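Local coordinates for protein gamma-glutamyltranspeptidase (Streptomyces lincolnensis, PDB 6J3A) that is an LmbA-like homologue of gamma-glutamyltranspeptidase in the Ntn-hydrolase clan, probably a transferase or hydrolase whose substrate is not established here, at residues 92-104 with 232-244. Residues are numbered along the deposited sequence; the frame is centred on the assembly and turned at random.
Sequences GLGLDLVPGTGPL and PTMDTSGERHTGT
One water molecule is gripped by three groups from both segments: it donates to T101 O and to D235 OD2 (3.1 Å) and accepts from L104 N, so the loop 92-104 is tied to the D235 carboxylate. Next to it two threonine hydroxyls each take a backbone N-H of the facing segment, one of them weakly. T236 OG1 accepts from G100 N at 3.2 Å, a bent bond of 136°; chi1 of 52° sets the hydroxyl between its own backbone N and carbonyl carbon, where it faces G100 N and P99 CB. In return T236 N gives a weak bond to T101 OG1, while T236 CG2 meets T101 CG2 at 3.8 Å. Without the hydroxyl and methyl of T236, as with an alanine here, G100 N would probably lose its acceptor and T101 CG2 its methyl neighbour. Further on, P103 sets CD against T233 CB (3.7 Å) and CG against G243 N. L104 CD1 packs on H241 CB at 3.5 Å, and L93 CB approaches CE1 of the same imidazole obliquely. The loop between helices 87-92 and 111-122 thus clasps a short beta hairpin, closed by a type I turn from D235 to G238 with a G1 bulge, and its D235 OD1 accepts from S237 N in an Asx turn.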
loop_
_atom_site.group_PDB
_atom_site.type_symbol
_atom_site.label_atom_id
_atom_site.label_comp_id
_atom_site.label_asym_id
_atom_site.label_seq_id
_atom_site.Cartn_x
_atom_site.Cartn_y
_atom_site.Cartn_z
ATOM N N GLY A 92 0.223 40.124 -31.203
ATOM C CA GLY A 92 1.078 41.321 -31.229
ATOM C C GLY A 92 2.514 41.082 -30.768
ATOM O O GLY A 92 3.427 41.812 -31.156
ATOM N N LEU A 93 2.714 40.049 -29.954
ATOM C CA LEU A 93 4.038 39.617 -29.545
ATOM C C LEU A 93 4.682 38.612 -30.505
ATOM O O LEU A 93 5.684 37.992 -30.159
ATOM C CB LEU A 93 3.948 39.018 -28.153
ATOM C CG LEU A 93 3.372 39.964 -27.098
ATOM C CD1 LEU A 93 2.954 39.162 -25.878
ATOM C CD2 LEU A 93 4.387 41.032 -26.724
ATOM N N GLY A 94 4.126 38.458 -31.705
ATOM C CA GLY A 94 4.713 37.596 -32.734
ATOM C C GLY A 94 4.609 36.117 -32.421
ATOM O O GLY A 94 5.466 35.335 -32.822
ATOM N N LEU A 95 3.549 35.754 -31.702
ATOM C CA LEU A 95 3.306 34.393 -31.261
ATOM C C LEU A 95 2.208 33.770 -32.109
ATOM O O LEU A 95 1.230 34.429 -32.456
ATOM C CB LEU A 95 2.911 34.377 -29.776
ATOM C CG LEU A 95 4.007 34.788 -28.768
ATOM C CD1 LEU A 95 3.445 35.046 -27.366
ATOM C CD2 LEU A 95 5.138 33.762 -28.708
ATOM N N ASP A 96 2.395 32.503 -32.457
ATOM C CA ASP A 96 1.351 31.712 -33.122
ATOM C C ASP A 96 0.634 30.781 -32.150
ATOM O O ASP A 96 -0.563 30.544 -32.280
ATOM C CB ASP A 96 1.956 30.919 -34.284
ATOM C CG ASP A 96 2.166 31.771 -35.523
ATOM O OD1 ASP A 96 2.197 33.026 -35.427
ATOM O OD2 ASP A 96 2.297 31.171 -36.608
ATOM N N LEU A 97 1.387 30.258 -31.189
ATOM C CA LEU A 97 0.859 29.443 -30.107
ATOM C C LEU A 97 1.124 30.160 -28.798
ATOM O O LEU A 97 2.055 30.966 -28.697
ATOM C CB LEU A 97 1.564 28.091 -30.085
ATOM C CG LEU A 97 1.467 27.272 -31.374
ATOM C CD1 LEU A 97 2.539 26.193 -31.425
ATOM C CD2 LEU A 97 0.082 26.658 -31.496
ATOM N N VAL A 98 0.311 29.861 -27.792
ATOM C CA VAL A 98 0.597 30.300 -26.435
ATOM C C VAL A 98 1.833 29.532 -25.963
ATOM O O VAL A 98 1.918 28.322 -26.165
ATOM C CB VAL A 98 -0.579 30.039 -25.483
ATOM C CG1 VAL A 98 -0.197 30.355 -24.034
ATOM C CG2 VAL A 98 -1.788 30.863 -25.894
ATOM N N PRO A 99 2.801 30.228 -25.350
ATOM C CA PRO A 99 4.005 29.529 -24.897
ATOM C C PRO A 99 3.759 28.450 -23.833
ATOM O O PRO A 99 2.843 28.571 -23.020
ATOM C CB PRO A 99 4.868 30.653 -24.307
ATOM C CG PRO A 99 4.365 31.915 -24.912
ATOM C CD PRO A 99 2.913 31.692 -25.202
ATOM N N GLY A 100 4.596 27.415 -23.846
ATOM C CA GLY A 100 4.564 26.369 -22.835
ATOM C C GLY A 100 4.989 26.839 -21.455
ATOM O O GLY A 100 4.635 26.217 -20.452
ATOM N N THR A 101 5.759 27.922 -21.402
ATOM C CA THR A 101 6.292 28.442 -20.147
ATOM C C THR A 101 6.030 29.930 -19.973
ATOM O O THR A 101 5.533 30.599 -20.870
ATOM C CB THR A 101 7.795 28.198 -20.107
ATOM O OG1 THR A 101 8.401 28.838 -21.233
ATOM C CG2 THR A 101 8.091 26.688 -20.163
ATOM N N GLY A 102 6.356 30.445 -18.801
ATOM C CA GLY A 102 6.347 31.882 -18.587
ATOM C C GLY A 102 4.983 32.398 -18.175
ATOM O O GLY A 102 4.021 31.641 -18.182
ATOM N N PRO A 103 4.900 33.697 -17.812
ATOM C CA PRO A 103 3.700 34.303 -17.245
ATOM C C PRO A 103 2.577 34.581 -18.250
ATOM O O PRO A 103 1.456 34.841 -17.817
ATOM C CB PRO A 103 4.220 35.602 -16.623
ATOM C CG PRO A 103 5.387 35.965 -17.454
ATOM C CD PRO A 103 5.990 34.680 -17.933
ATOM N N LEU A 104 2.859 34.521 -19.556
ATOM C CA LEU A 104 1.788 34.593 -20.575
ATOM C C LEU A 104 0.890 33.347 -20.583
ATOM O O LEU A 104 -0.260 33.425 -20.999
ATOM C CB LEU A 104 2.341 34.812 -21.994
ATOM C CG LEU A 104 2.907 36.185 -22.364
ATOM C CD1 LEU A 104 3.610 36.077 -23.710
ATOM C CD2 LEU A 104 1.817 37.241 -22.414
ATOM N N PRO A 232 9.606 40.737 -16.707
ATOM C CA PRO A 232 10.036 40.078 -17.952
ATOM C C PRO A 232 10.721 38.740 -17.701
ATOM O O PRO A 232 11.723 38.670 -16.993
ATOM C CB PRO A 232 10.997 41.093 -18.579
ATOM C CG PRO A 232 10.476 42.410 -18.120
ATOM C CD PRO A 232 9.895 42.187 -16.746
ATOM N N THR A 233 10.143 37.690 -18.265
ATOM C CA THR A 233 10.556 36.329 -17.986
ATOM C C THR A 233 10.761 35.591 -19.296
ATOM O O THR A 233 9.904 35.617 -20.172
ATOM C CB THR A 233 9.475 35.614 -17.162
ATOM O OG1 THR A 233 9.180 36.385 -15.994
ATOM C CG2 THR A 233 9.913 34.227 -16.740
ATOM N N MET A 234 11.900 34.927 -19.418
ATOM C CA MET A 234 12.179 34.085 -20.567
ATOM C C MET A 234 11.135 32.975 -20.638
ATOM O O MET A 234 10.683 32.466 -19.604
ATOM C CB MET A 234 13.563 33.474 -20.421
ATOM C CG MET A 234 13.981 32.479 -21.499
ATOM S SD MET A 234 14.117 33.264 -23.103
ATOM C CE MET A 234 15.645 34.184 -22.921
ATOM N N ASP A 235 10.757 32.606 -21.859
ATOM C CA ASP A 235 9.858 31.477 -22.065
ATOM C C ASP A 235 10.279 30.633 -23.272
ATOM O O ASP A 235 11.379 30.812 -23.786
ATOM C CB ASP A 235 8.417 31.977 -22.157
ATOM C CG ASP A 235 8.161 32.842 -23.369
ATOM O OD1 ASP A 235 8.786 32.654 -24.434
ATOM O OD2 ASP A 235 7.283 33.708 -23.250
ATOM N N THR A 236 9.413 29.716 -23.711
ATOM C CA THR A 236 9.700 28.833 -24.857
ATOM C C THR A 236 9.934 29.547 -26.206
ATOM O O THR A 236 10.582 28.980 -27.089
ATOM C CB THR A 236 8.574 27.792 -25.066
ATOM O OG1 THR A 236 7.305 28.452 -25.131
ATOM C CG2 THR A 236 8.552 26.762 -23.939
ATOM N N SER A 237 9.390 30.759 -26.368
ATOM C CA SER A 237 9.631 31.596 -27.569
ATOM C C SER A 237 11.099 32.004 -27.769
ATOM O O SER A 237 11.539 32.204 -28.903
ATOM C CB SER A 237 8.752 32.864 -27.548
ATOM O OG SER A 237 9.206 33.818 -26.594
ATOM N N GLY A 238 11.838 32.124 -26.664
ATOM C CA GLY A 238 13.225 32.589 -26.674
ATOM C C GLY A 238 13.363 34.046 -26.247
ATOM O O GLY A 238 14.493 34.535 -26.098
ATOM N N GLU A 239 12.228 34.727 -26.037
ATOM C CA GLU A 239 12.205 36.117 -25.565
ATOM C C GLU A 239 11.693 36.172 -24.154
ATOM O O GLU A 239 10.989 35.266 -23.699
ATOM C CB GLU A 239 11.256 36.988 -26.394
ATOM C CG GLU A 239 11.596 37.091 -27.861
ATOM C CD GLU A 239 10.500 37.772 -28.665
ATOM O OE1 GLU A 239 9.360 37.266 -28.680
ATOM O OE2 GLU A 239 10.784 38.805 -29.300
ATOM N N ARG A 240 12.015 37.270 -23.482
ATOM C CA ARG A 240 11.441 37.556 -22.186
ATOM C C ARG A 240 10.099 38.219 -22.426
ATOM O O ARG A 240 10.019 39.264 -23.072
ATOM C CB ARG A 240 12.370 38.417 -21.331
ATOM C CG ARG A 240 13.626 37.660 -20.944
ATOM C CD ARG A 240 14.556 38.401 -19.987
ATOM N NE ARG A 240 15.898 37.815 -20.088
ATOM C CZ ARG A 240 16.884 38.239 -20.884
ATOM N NH1 ARG A 240 16.763 39.320 -21.655
ATOM N NH2 ARG A 240 18.025 37.569 -20.892
ATOM N N HIS A 241 9.040 37.575 -21.947
ATOM C CA HIS A 241 7.703 38.141 -22.044
ATOM C C HIS A 241 7.185 38.467 -20.658
ATOM O O HIS A 241 7.730 38.015 -19.641
ATOM C CB HIS A 241 6.766 37.204 -22.796
ATOM C CG HIS A 241 7.083 37.096 -24.256
ATOM N ND1 HIS A 241 6.989 38.168 -25.117
ATOM C CD2 HIS A 241 7.507 36.052 -25.008
ATOM C CE1 HIS A 241 7.330 37.787 -26.335
ATOM N NE2 HIS A 241 7.644 36.506 -26.296
ATOM N N THR A 242 6.144 39.285 -20.643
ATOM C CA THR A 242 5.500 39.712 -19.423
ATOM C C THR A 242 4.043 39.222 -19.447
ATOM O O THR A 242 3.466 38.984 -20.509
ATOM C CB THR A 242 5.614 41.242 -19.267
ATOM O OG1 THR A 242 5.401 41.596 -17.901
ATOM C CG2 THR A 242 4.620 42.004 -20.161
ATOM N N GLY A 243 3.463 39.056 -18.268
ATOM C CA GLY A 243 2.088 38.584 -18.144
ATOM C C GLY A 243 1.128 39.751 -18.029
ATOM O O GLY A 243 1.470 40.788 -17.455
ATOM N N THR A 244 -0.075 39.570 -18.569
ATOM C CA THR A 244 -1.121 40.599 -18.546
ATOM C C THR A 244 -1.947 40.537 -17.273
ATOM O O THR A 244 -2.796 41.397 -17.053
ATOM C CB THR A 244 -2.099 40.455 -19.730
ATOM O OG1 THR A 244 -2.815 39.214 -19.626
ATOM C CG2 THR A 244 -1.362 40.503 -21.060
HETATM O O HOH W 1 5.134 33.478 -21.088
#